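Local structure of McyG protein (Microcystis aeruginosa PCC 7806, 4R0M) at residues D14-L19 with D172-A177; L178-S183 with D225-I230; H197-M202 with E338-I343; K365-A370 with G394-K399. The protein probably activates phenylalanine or a related starter acid as its adenylate and transfers it to the carrier protein domain in microcystin assembly. All coordinates share one frame; numbering follows the deposited sequence.

Contact 1: residues D14-L19 with D172-A177; sequences DNWRTL and DPQDAA
The loop leading into helix 19-27 lies here against the turn that precedes strand 176-182. P173 sits at the middle of the contact. Its CG meets W16 CE3 at 3.7 Å, an oblique approach to the indole ring, and the two side chains cross at about a right angle. P173 CB rests against R17 O at 3.5 Å. P173 CD lies 4.0 Å from the methyl CG2 of T18. W16 CG is anti to the carbonyl carbon (chi1 -68°), and the benzo part of the ring reaches the turn. Q174 meets the same ring, with its CG 3.9 Å from W16 CZ3. Its chain bends at chi2 (-77°), and its amide plane stands 65° from the indole plane.

The turn D172-D175 is a type I beta turn, closed by D175 N bonding to D172 O at 3.0 Å. An Asx turn overlaps its start: Q174 N bonds to D172 OD1 at 2.9 Å, from above the carboxylate plane. T18 holds the N-cap position of helix 19-27, and its OG1 is hydrogen-bonded to S20 OG. One residue on, L19 CD1 touches A177 CB at 3.8 Å. H197 of helix 196-210 stacks on W16, and its backbone bonds to P173.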
# COMPACT_ATOMS: atom_id res chain seq x y z
N ASP A 14 -24.11 14.11 2.16
CA ASP A 14 -23.48 13.86 3.46
C ASP A 14 -24.05 12.65 4.19
O ASP A 14 -25.27 12.51 4.35
CB ASP A 14 -23.58 15.10 4.36
CG ASP A 14 -22.43 16.07 4.16
OD1 ASP A 14 -21.35 15.65 3.70
OD2 ASP A 14 -22.61 17.27 4.49
N ASN A 15 -23.15 11.77 4.62
CA ASN A 15 -23.49 10.62 5.44
C ASN A 15 -22.84 10.77 6.81
O ASN A 15 -21.66 11.12 6.90
CB ASN A 15 -23.02 9.33 4.77
CG ASN A 15 -23.28 8.10 5.61
OD1 ASN A 15 -24.42 7.81 5.97
ND2 ASN A 15 -22.22 7.36 5.91
N TRP A 16 -23.61 10.53 7.87
CA TRP A 16 -23.11 10.71 9.23
C TRP A 16 -23.09 9.44 10.04
O TRP A 16 -23.32 9.45 11.25
CB TRP A 16 -23.88 11.81 9.94
CG TRP A 16 -23.62 13.18 9.36
CD1 TRP A 16 -24.52 14.01 8.71
CD2 TRP A 16 -22.34 13.91 9.33
NE1 TRP A 16 -23.91 15.17 8.31
CE2 TRP A 16 -22.60 15.17 8.65
CE3 TRP A 16 -21.05 13.64 9.79
CZ2 TRP A 16 -21.61 16.12 8.45
CZ3 TRP A 16 -20.06 14.61 9.58
CH2 TRP A 16 -20.33 15.82 8.93
N ARG A 17 -22.80 8.33 9.37
CA ARG A 17 -22.64 7.04 10.02
C ARG A 17 -21.30 6.94 10.74
O ARG A 17 -20.34 7.62 10.38
CB ARG A 17 -22.75 5.91 9.00
CG ARG A 17 -24.16 5.56 8.54
CD ARG A 17 -24.11 4.54 7.42
NE ARG A 17 -25.35 3.76 7.33
CZ ARG A 17 -25.57 2.62 7.97
NH1 ARG A 17 -24.64 2.09 8.76
NH2 ARG A 17 -26.73 1.99 7.82
N THR A 18 -21.25 6.10 11.78
CA THR A 18 -19.99 5.71 12.40
C THR A 18 -19.66 4.29 11.93
O THR A 18 -20.49 3.63 11.30
CB THR A 18 -20.06 5.72 13.94
OG1 THR A 18 -21.06 4.79 14.38
CG2 THR A 18 -20.38 7.11 14.46
N LEU A 19 -18.45 3.83 12.25
CA LEU A 19 -18.03 2.48 11.86
C LEU A 19 -18.85 1.39 12.54
O LEU A 19 -19.13 0.35 11.94
CB LEU A 19 -16.53 2.29 12.12
CG LEU A 19 -15.58 3.05 11.18
CD1 LEU A 19 -14.16 3.06 11.74
CD2 LEU A 19 -15.60 2.47 9.77
N ASP A 172 -19.03 10.30 17.79
CA ASP A 172 -19.05 11.36 16.80
C ASP A 172 -18.28 10.86 15.57
O ASP A 172 -17.11 10.48 15.69
CB ASP A 172 -18.39 12.62 17.36
CG ASP A 172 -18.70 13.87 16.55
OD1 ASP A 172 -18.77 13.79 15.30
OD2 ASP A 172 -18.85 14.94 17.17
N PRO A 173 -18.92 10.86 14.39
CA PRO A 173 -18.22 10.47 13.16
C PRO A 173 -17.04 11.39 12.82
O PRO A 173 -16.18 11.00 12.02
CB PRO A 173 -19.31 10.55 12.08
CG PRO A 173 -20.39 11.39 12.67
CD PRO A 173 -20.35 11.13 14.15
N GLN A 174 -17.00 12.58 13.42
CA GLN A 174 -15.89 13.52 13.23
C GLN A 174 -14.71 13.26 14.17
O GLN A 174 -13.66 13.89 14.05
CB GLN A 174 -16.37 14.97 13.38
CG GLN A 174 -17.30 15.47 12.27
CD GLN A 174 -16.56 15.82 10.98
OE1 GLN A 174 -15.85 14.99 10.40
NE2 GLN A 174 -16.75 17.05 10.51
N ASP A 175 -14.89 12.34 15.11
CA ASP A 175 -13.80 11.91 15.98
C ASP A 175 -12.88 10.95 15.25
O ASP A 175 -13.30 10.26 14.32
CB ASP A 175 -14.34 11.23 17.24
CG ASP A 175 -14.95 12.21 18.23
OD1 ASP A 175 -14.66 13.42 18.14
OD2 ASP A 175 -15.71 11.76 19.12
N ALA A 176 -11.61 10.92 15.66
CA ALA A 176 -10.63 9.99 15.13
C ALA A 176 -11.07 8.55 15.35
O ALA A 176 -11.52 8.18 16.44
CB ALA A 176 -9.27 10.23 15.77
N ALA A 177 -10.95 7.74 14.30
CA ALA A 177 -11.30 6.32 14.36
C ALA A 177 -10.10 5.43 14.06
O ALA A 177 -10.05 4.28 14.48
CB ALA A 177 -12.44 6.02 13.40

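Contact 2: residues L178-S183 with D225-I230. With FA5 (adenosine-5'-[phenylalaninyl-phosphate]), chain C.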
# COMPACT_ATOMS: atom_id res chain seq x y z
N LEU A 178 -9.14 5.98 13.32
CA LEU A 178 -8.00 5.21 12.84
C LEU A 178 -6.76 6.09 12.69
O LEU A 178 -6.82 7.17 12.10
CB LEU A 178 -8.34 4.54 11.50
CG LEU A 178 -7.33 3.63 10.81
CD1 LEU A 178 -6.98 2.41 11.65
CD2 LEU A 178 -7.87 3.21 9.45
N LEU A 179 -5.65 5.61 13.23
CA LEU A 179 -4.38 6.32 13.13
C LEU A 179 -3.35 5.44 12.42
O LEU A 179 -2.96 4.39 12.93
CB LEU A 179 -3.89 6.74 14.52
CG LEU A 179 -2.58 7.53 14.68
CD1 LEU A 179 -2.59 8.83 13.88
CD2 LEU A 179 -2.33 7.82 16.15
N LEU A 180 -2.94 5.87 11.23
CA LEU A 180 -1.99 5.12 10.40
C LEU A 180 -0.70 5.89 10.15
O LEU A 180 -0.71 6.96 9.53
CB LEU A 180 -2.63 4.72 9.07
CG LEU A 180 -3.77 3.70 9.08
CD1 LEU A 180 -4.58 3.81 7.80
CD2 LEU A 180 -3.24 2.29 9.27
N PHE A 181 0.41 5.34 10.63
CA PHE A 181 1.72 5.96 10.47
C PHE A 181 2.39 5.53 9.17
O PHE A 181 2.49 4.34 8.88
CB PHE A 181 2.62 5.64 11.66
CG PHE A 181 2.34 6.48 12.88
CD1 PHE A 181 1.35 6.11 13.78
CD2 PHE A 181 3.09 7.62 13.13
CE1 PHE A 181 1.09 6.88 14.90
CE2 PHE A 181 2.84 8.40 14.25
CZ PHE A 181 1.84 8.03 15.14
N THR A 182 2.83 6.52 8.39
CA THR A 182 3.65 6.27 7.21
C THR A 182 5.07 6.75 7.47
O THR A 182 5.27 7.76 8.16
CB THR A 182 3.10 7.01 5.97
OG1 THR A 182 2.89 8.39 6.29
CG2 THR A 182 1.79 6.40 5.51
N SER A 183 6.05 6.04 6.92
CA SER A 183 7.45 6.46 7.02
C SER A 183 7.71 7.61 6.05
O SER A 183 7.43 7.50 4.86
CB SER A 183 8.40 5.30 6.73
OG SER A 183 8.50 4.42 7.85
N ASP A 225 -2.21 -4.06 7.71
CA ASP A 225 -1.87 -2.78 8.33
C ASP A 225 -1.93 -1.61 7.35
O ASP A 225 -1.99 -0.45 7.76
CB ASP A 225 -0.48 -2.83 8.99
CG ASP A 225 0.60 -3.26 8.03
OD1 ASP A 225 0.76 -4.48 7.83
OD2 ASP A 225 1.30 -2.37 7.49
N HIS A 226 -1.92 -1.91 6.05
CA HIS A 226 -1.98 -0.87 5.03
C HIS A 226 -3.39 -0.38 4.77
O HIS A 226 -4.35 -1.15 4.85
CB HIS A 226 -1.34 -1.35 3.75
CG HIS A 226 -1.09 -0.25 2.75
ND1 HIS A 226 -1.98 0.06 1.79
CD2 HIS A 226 -0.01 0.62 2.59
CE1 HIS A 226 -1.50 1.08 1.06
NE2 HIS A 226 -0.30 1.42 1.54
N VAL A 227 -3.51 0.90 4.44
CA VAL A 227 -4.80 1.57 4.24
C VAL A 227 -5.69 0.95 3.15
O VAL A 227 -6.92 0.98 3.26
CB VAL A 227 -4.61 3.09 4.00
CG1 VAL A 227 -4.03 3.36 2.62
CG2 VAL A 227 -5.91 3.86 4.20
N GLY A 228 -5.07 0.37 2.13
CA GLY A 228 -5.79 -0.27 1.03
C GLY A 228 -6.50 -1.54 1.46
O GLY A 228 -7.56 -1.88 0.92
N ALA A 229 -5.91 -2.24 2.42
CA ALA A 229 -6.47 -3.48 2.96
C ALA A 229 -7.51 -3.21 4.05
O ALA A 229 -8.49 -3.95 4.17
CB ALA A 229 -5.36 -4.37 3.48
N ILE A 230 -7.29 -2.16 4.83
CA ILE A 230 -8.21 -1.79 5.91
C ILE A 230 -9.50 -1.19 5.37
O ILE A 230 -10.60 -1.54 5.82
CB ILE A 230 -7.56 -0.78 6.89
CG1 ILE A 230 -6.37 -1.43 7.61
CG2 ILE A 230 -8.57 -0.27 7.91
CD1 ILE A 230 -5.43 -0.45 8.26
C FA5 C . -0.54 3.75 -0.69
O FA5 C . 0.42 3.19 -1.21
CA FA5 C . -1.84 3.88 -1.44
N FA5 C . -1.47 4.42 -2.73
CB FA5 C . -2.53 2.52 -1.66
CG FA5 C . -3.79 2.45 -2.53
CD1 FA5 C . -4.18 3.46 -3.41
CD2 FA5 C . -4.60 1.31 -2.44
CE1 FA5 C . -5.35 3.33 -4.18
CE2 FA5 C . -5.76 1.17 -3.21
CZ FA5 C . -6.14 2.18 -4.08
P FA5 C . 0.93 5.16 1.11
OP1 FA5 C . 1.96 4.21 1.66
OP2 FA5 C . 0.46 6.30 1.98
OP3 FA5 C . -0.37 4.30 0.65
O5' FA5 C . 1.56 5.77 -0.24
C5' FA5 C . 0.90 6.77 -1.02
C4' FA5 C . 1.81 7.16 -2.17
O4' FA5 C . 2.01 6.08 -3.09
C3' FA5 C . 1.25 8.29 -3.01
O3' FA5 C . 1.49 9.57 -2.43
C2' FA5 C . 2.00 8.11 -4.31
O2' FA5 C . 3.29 8.72 -4.23
C1' FA5 C . 2.18 6.61 -4.41
N9 FA5 C . 1.15 6.06 -5.33
C8 FA5 C . 0.02 5.43 -4.96
N7 FA5 C . -0.71 5.05 -6.03
C5 FA5 C . -0.05 5.45 -7.13
C6 FA5 C . -0.26 5.37 -8.60
N6 FA5 C . -1.36 4.77 -9.12
N1 FA5 C . 0.68 5.92 -9.41
C2 FA5 C . 1.78 6.53 -8.91
N3 FA5 C . 2.04 6.63 -7.59
C4 FA5 C . 1.18 6.12 -6.67
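Strand 176-182 packs here on the capped start of helix 227-240, in the adenylation fold of the ANL family. The strand runs into the Ser/Thr/Gly-rich phosphate loop of these enzymes. The tight part is apolar and buried. L180 points at the helix start and splits its two methyls. The L180 and V227 side chains cross at about a right angle, with L180 CD1 3.8 Å from V227 CG2. L180 CD2 lies 3.4 Å from D225 O and also meets I230 CD1 tip to tip at 3.7 Å. L178 repeats the tip-to-tip approach, with its CD2 3.9 Å from I230 CG2.

Toward the adenylate the segments part. T182 and S183 make no contact with the helix, and S183 is exposed. H226 turns away from the strand, with CG anti to the backbone N (chi1 -168°). Both ring nitrogens are used. ND1 caps the helix by accepting from G228 N at 3.1 Å, nearly straight at 169°. NE2 is the donor of a weak, bent bond (126°) to FA5 OP3, 3.0 Å away, near the ring plane at its edge. An alanine here would lose both bonds and would probably leave the helix start and the acyl phosphate less well fixed. Next to H226, G228 CA lies 4.0 Å from FA5 CD2, where a side chain would crowd the phenyl ring.

Contact 3: residues H197-M202 with E338-I343; sequences HNILSM and ESCSGI. With FA5 (adenosine-5'-[phenylalaninyl-phosphate]), chain C.
M202, modelled as selenomethionine, carries helix 196-210 onto the segment leading into strand 341-345. Its CB lies 4.0 Å from C340 CB. CG is anti to the backbone N (chi1 175°) and comes within 3.3 Å of C340 O, with G342 O also beside it. The chain then bends at chi2 (-80°). This keeps SE near C340 O and carries CE past G342 O to S341 OG, 3.7 Å away. The side chain thus runs along the backbone oxygens without a hydrogen bond across the segments. F232 of helix 227-240 also touches M202.

C340 answers from the other segment. Its SG lies against the helix backbone at N198 and 3.8 Å from N198 CB, with I199 CG1 nearby. The N198 amide itself is held by N395, through ND2.

Hydroxyls brace the bend at C340 and S341. S341 OG donates to C340 O at 2.7 Å, from above the carbonyl plane and at a sharp C=O angle of 105°. S339 OG donates to S341 O at 2.8 Å, nearly along the C=O axis. S341 CB faces the adenylate, 3.9 Å from FA5 CD2. A glycine here would remove that CB and the OG bond, and would probably loosen this wall around the phenyl ring. G342 N lies 3.5 Å from FA5 CE1, so S341 and G342 together line the phenylalanyl pocket of the adenylation domain.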
# COMPACT_ATOMS: atom_id res chain seq x y z
N HIS A 197 -15.94 9.75 9.39
CA HIS A 197 -16.44 10.52 8.26
C HIS A 197 -15.48 10.51 7.10
O HIS A 197 -15.92 10.46 5.95
CB HIS A 197 -16.77 11.95 8.68
CG HIS A 197 -17.56 12.72 7.64
ND1 HIS A 197 -18.82 12.39 7.29
CD2 HIS A 197 -17.22 13.83 6.88
CE1 HIS A 197 -19.26 13.24 6.35
NE2 HIS A 197 -18.28 14.13 6.10
N ASN A 198 -14.18 10.56 7.38
CA ASN A 198 -13.15 10.39 6.35
C ASN A 198 -13.32 9.08 5.60
O ASN A 198 -13.43 9.06 4.38
CB ASN A 198 -11.73 10.44 6.96
CG ASN A 198 -11.28 11.84 7.35
OD1 ASN A 198 -10.54 12.01 8.33
ND2 ASN A 198 -11.71 12.85 6.60
N ILE A 199 -13.34 7.99 6.36
CA ILE A 199 -13.38 6.63 5.81
C ILE A 199 -14.68 6.36 5.04
O ILE A 199 -14.65 5.90 3.90
CB ILE A 199 -13.17 5.58 6.93
CG1 ILE A 199 -11.77 5.73 7.54
CG2 ILE A 199 -13.38 4.16 6.39
CD1 ILE A 199 -11.63 5.15 8.93
N LEU A 200 -15.82 6.68 5.66
CA LEU A 200 -17.12 6.40 5.07
C LEU A 200 -17.48 7.32 3.91
O LEU A 200 -18.32 6.97 3.07
CB LEU A 200 -18.22 6.38 6.15
CG LEU A 200 -18.01 5.27 7.18
CD1 LEU A 200 -19.03 5.36 8.30
CD2 LEU A 200 -18.01 3.89 6.54
N SER A 201 -16.82 8.47 3.84
CA SER A 201 -16.94 9.37 2.70
C SER A 201 -16.17 8.84 1.48
O SER A 201 -16.53 9.12 0.34
CB SER A 201 -16.49 10.78 3.07
OG SER A 201 -17.34 11.35 4.04
N MSE A 202 -15.13 8.06 1.69
CA MSE A 202 -14.43 7.41 0.62
C MSE A 202 -15.26 6.26 0.18
O MSE A 202 -15.44 6.08 -1.00
CB MSE A 202 -13.04 6.98 1.12
CG MSE A 202 -12.22 6.17 0.14
SE MSE A 202 -12.67 4.29 0.01
CE MSE A 202 -11.78 3.78 -1.58
N GLU A 338 -3.48 9.27 3.37
CA GLU A 338 -4.11 10.55 3.70
C GLU A 338 -5.53 10.70 3.14
O GLU A 338 -6.28 11.58 3.58
CB GLU A 338 -3.21 11.71 3.25
CG GLU A 338 -2.00 11.95 4.14
CD GLU A 338 -0.79 11.10 3.78
OE1 GLU A 338 -0.92 10.15 2.98
OE2 GLU A 338 0.30 11.38 4.32
N SER A 339 -5.89 9.86 2.18
CA SER A 339 -7.23 9.89 1.58
C SER A 339 -7.97 8.56 1.70
O SER A 339 -8.83 8.24 0.87
CB SER A 339 -7.15 10.33 0.11
OG SER A 339 -6.57 9.32 -0.71
N CYS A 340 -7.64 7.78 2.73
CA CYS A 340 -8.27 6.47 2.98
C CYS A 340 -8.20 5.65 1.68
O CYS A 340 -9.23 5.21 1.15
CB CYS A 340 -9.73 6.65 3.43
SG CYS A 340 -9.99 7.91 4.70
N SER A 341 -6.98 5.45 1.19
CA SER A 341 -6.70 4.76 -0.08
C SER A 341 -7.32 5.50 -1.28
O SER A 341 -7.24 6.73 -1.35
CB SER A 341 -7.05 3.26 -0.04
OG SER A 341 -8.45 3.03 -0.17
N GLY A 342 -7.93 4.75 -2.21
CA GLY A 342 -8.40 5.28 -3.49
C GLY A 342 -9.17 6.59 -3.46
O GLY A 342 -10.12 6.74 -2.69
N ILE A 343 -8.77 7.53 -4.31
CA ILE A 343 -9.45 8.82 -4.44
C ILE A 343 -9.83 9.14 -5.90
O ILE A 343 -10.80 9.86 -6.15
CB ILE A 343 -8.65 9.99 -3.81
CG1 ILE A 343 -9.52 11.24 -3.68
CG2 ILE A 343 -7.36 10.26 -4.58
CD1 ILE A 343 -8.95 12.32 -2.78
C FA5 C . -0.54 3.75 -0.69
O FA5 C . 0.42 3.19 -1.21
CA FA5 C . -1.84 3.88 -1.44
N FA5 C . -1.47 4.42 -2.73
CB FA5 C . -2.53 2.52 -1.66
CG FA5 C . -3.79 2.45 -2.53
CD1 FA5 C . -4.18 3.46 -3.41
CD2 FA5 C . -4.60 1.31 -2.44
CE1 FA5 C . -5.35 3.33 -4.18
CE2 FA5 C . -5.76 1.17 -3.21
CZ FA5 C . -6.14 2.18 -4.08
P FA5 C . 0.93 5.16 1.11
OP1 FA5 C . 1.96 4.21 1.66
OP2 FA5 C . 0.46 6.30 1.98
OP3 FA5 C . -0.37 4.30 0.65
O5' FA5 C . 1.56 5.77 -0.24
C5' FA5 C . 0.90 6.77 -1.02
C4' FA5 C . 1.81 7.16 -2.17
O4' FA5 C . 2.01 6.08 -3.09
C3' FA5 C . 1.25 8.29 -3.01
O3' FA5 C . 1.49 9.57 -2.43
C2' FA5 C . 2.00 8.11 -4.31
O2' FA5 C . 3.29 8.72 -4.23
C1' FA5 C . 2.18 6.61 -4.41
N9 FA5 C . 1.15 6.06 -5.33
C8 FA5 C . 0.02 5.43 -4.96
N7 FA5 C . -0.71 5.05 -6.03
C5 FA5 C . -0.05 5.45 -7.13
C6 FA5 C . -0.26 5.37 -8.60
N6 FA5 C . -1.36 4.77 -9.12
N1 FA5 C . 0.68 5.92 -9.41
C2 FA5 C . 1.78 6.53 -8.91
N3 FA5 C . 2.04 6.63 -7.59
C4 FA5 C . 1.18 6.12 -6.67

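Contact 4: residues K365-A370 with G394-K399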
# COMPACT_ATOMS: atom_id res chain seq x y z
N LYS A 365 -10.77 9.85 -12.78
CA LYS A 365 -11.36 11.04 -12.17
C LYS A 365 -11.62 10.80 -10.68
O LYS A 365 -11.79 9.66 -10.26
CB LYS A 365 -12.66 11.41 -12.89
CG LYS A 365 -12.48 11.75 -14.36
CD LYS A 365 -13.79 12.17 -15.00
CE LYS A 365 -13.65 12.35 -16.50
NZ LYS A 365 -14.91 12.84 -17.13
N PRO A 366 -11.67 11.88 -9.88
CA PRO A 366 -11.90 11.75 -8.44
C PRO A 366 -13.33 11.33 -8.09
O PRO A 366 -14.26 11.61 -8.85
CB PRO A 366 -11.63 13.16 -7.91
CG PRO A 366 -11.97 14.05 -9.06
CD PRO A 366 -11.49 13.29 -10.27
N ILE A 367 -13.47 10.68 -6.94
CA ILE A 367 -14.77 10.26 -6.41
C ILE A 367 -15.67 11.46 -6.12
O ILE A 367 -15.17 12.58 -5.93
CB ILE A 367 -14.61 9.42 -5.12
CG1 ILE A 367 -13.74 10.14 -4.08
CG2 ILE A 367 -14.05 8.04 -5.45
CD1 ILE A 367 -13.86 9.60 -2.67
N PRO A 368 -17.00 11.24 -6.10
CA PRO A 368 -17.92 12.25 -5.58
C PRO A 368 -17.50 12.72 -4.19
O PRO A 368 -17.16 11.90 -3.33
CB PRO A 368 -19.25 11.50 -5.51
CG PRO A 368 -19.17 10.52 -6.63
CD PRO A 368 -17.72 10.12 -6.73
N GLY A 369 -17.50 14.04 -3.98
CA GLY A 369 -17.06 14.64 -2.72
C GLY A 369 -15.63 15.13 -2.76
O GLY A 369 -15.21 15.91 -1.90
N ALA A 370 -14.87 14.69 -3.76
CA ALA A 370 -13.45 15.00 -3.85
C ALA A 370 -13.11 15.95 -4.99
O ALA A 370 -13.74 15.91 -6.06
CB ALA A 370 -12.63 13.72 -3.97
N GLY A 394 -11.51 17.29 0.16
CA GLY A 394 -12.77 16.57 0.28
C GLY A 394 -12.91 15.86 1.61
O GLY A 394 -11.94 15.75 2.37
N ASN A 395 -14.12 15.38 1.89
CA ASN A 395 -14.42 14.71 3.15
C ASN A 395 -13.63 13.42 3.40
O ASN A 395 -13.46 13.02 4.55
CB ASN A 395 -15.93 14.42 3.26
CG ASN A 395 -16.74 15.67 3.54
OD1 ASN A 395 -16.21 16.69 3.99
ND2 ASN A 395 -18.04 15.60 3.29
N SER A 396 -13.15 12.79 2.33
CA SER A 396 -12.35 11.57 2.45
C SER A 396 -10.89 11.83 2.80
O SER A 396 -10.16 10.92 3.20
CB SER A 396 -12.45 10.73 1.17
OG SER A 396 -11.75 11.33 0.10
N VAL A 397 -10.46 13.09 2.67
CA VAL A 397 -9.08 13.49 2.91
C VAL A 397 -8.86 13.88 4.37
O VAL A 397 -9.68 14.59 4.96
CB VAL A 397 -8.67 14.66 1.98
CG1 VAL A 397 -7.26 15.14 2.28
CG2 VAL A 397 -8.80 14.24 0.53
N THR A 398 -7.76 13.40 4.95
CA THR A 398 -7.38 13.69 6.33
C THR A 398 -7.31 15.20 6.62
O THR A 398 -7.03 16.00 5.72
CB THR A 398 -6.03 13.02 6.71
OG1 THR A 398 -5.77 13.20 8.11
CG2 THR A 398 -4.86 13.60 5.91
N LYS A 399 -7.56 15.57 7.87
CA LYS A 399 -7.53 16.97 8.28
C LYS A 399 -6.19 17.39 8.89
O LYS A 399 -5.88 18.58 8.94
CB LYS A 399 -8.68 17.27 9.25
CG LYS A 399 -10.04 17.39 8.57
CD LYS A 399 -11.18 17.26 9.57
CE LYS A 399 -12.53 17.23 8.87
NZ LYS A 399 -13.61 16.73 9.77
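Two beta turns meet beside the paired antiparallel strands 370-375 and 388-394. The first is a type II turn from I367 to A370, with proline and glycine at its two middle positions. The second is a type I turn from G394 to V397.

Backbone hydrogen bonds lie within each turn. A370 N bonds to I367 O at 3.0 Å. V397 N bonds to G394 O at 3.1 Å. No hydrogen bond joins the two segments. The backbone of I367 bonds instead to I343 in strand 341-345, the neighbour of strand 365-366 in the large mixed sheet.

Backbone packing brings two glycines together. G369 O lies 3.3 Å from G394 CA, and the CA atoms of A370 and G394 are 4.5 Å apart. A CB on G394 would fall 2.6 Å from G369 O, a clash. At the backbone angles of both glycines a CB would also press on the carbonyl O of the residue before. For G369 this follows from its positive phi of 98°, as expected at the third position of a type II turn.

Side-chain contact is slight. I367 has CG1 in the crowded position between the backbone N and the carbonyl carbon (chi1 52°). S396 places OG in the same way (chi1 71°). Around them, I367 touches T206 and S396 touches M202, both of helix 196-210. Between the segments, the I367 chain extends to put its methyl CD1 3.9 Å from S396 OG.

Overall arrangement
Contacts 2 and 3 are buried, and both touch the adenylate. Contacts 1 and 4 are only partly buried. Contact 1 lies farthest out, about 24 Å from the chain centre to its own centre. Strand 176-182 serves contacts 1 and 2. Helix 196-210 belongs to contact 3 and also touches segments of contacts 1 and 4. Contacts 3 and 4 have centres about 7 Å apart, and use neighbouring strands of one sheet. Their chemistry differs. Contact 2 joins aliphatic tips, while its histidine turns away to the ligand. Contact 3 sets sulfur and selenium against backbone. Contact 1 rests on proline and tryptophan, whereas contact 4 is mostly backbone at glycines.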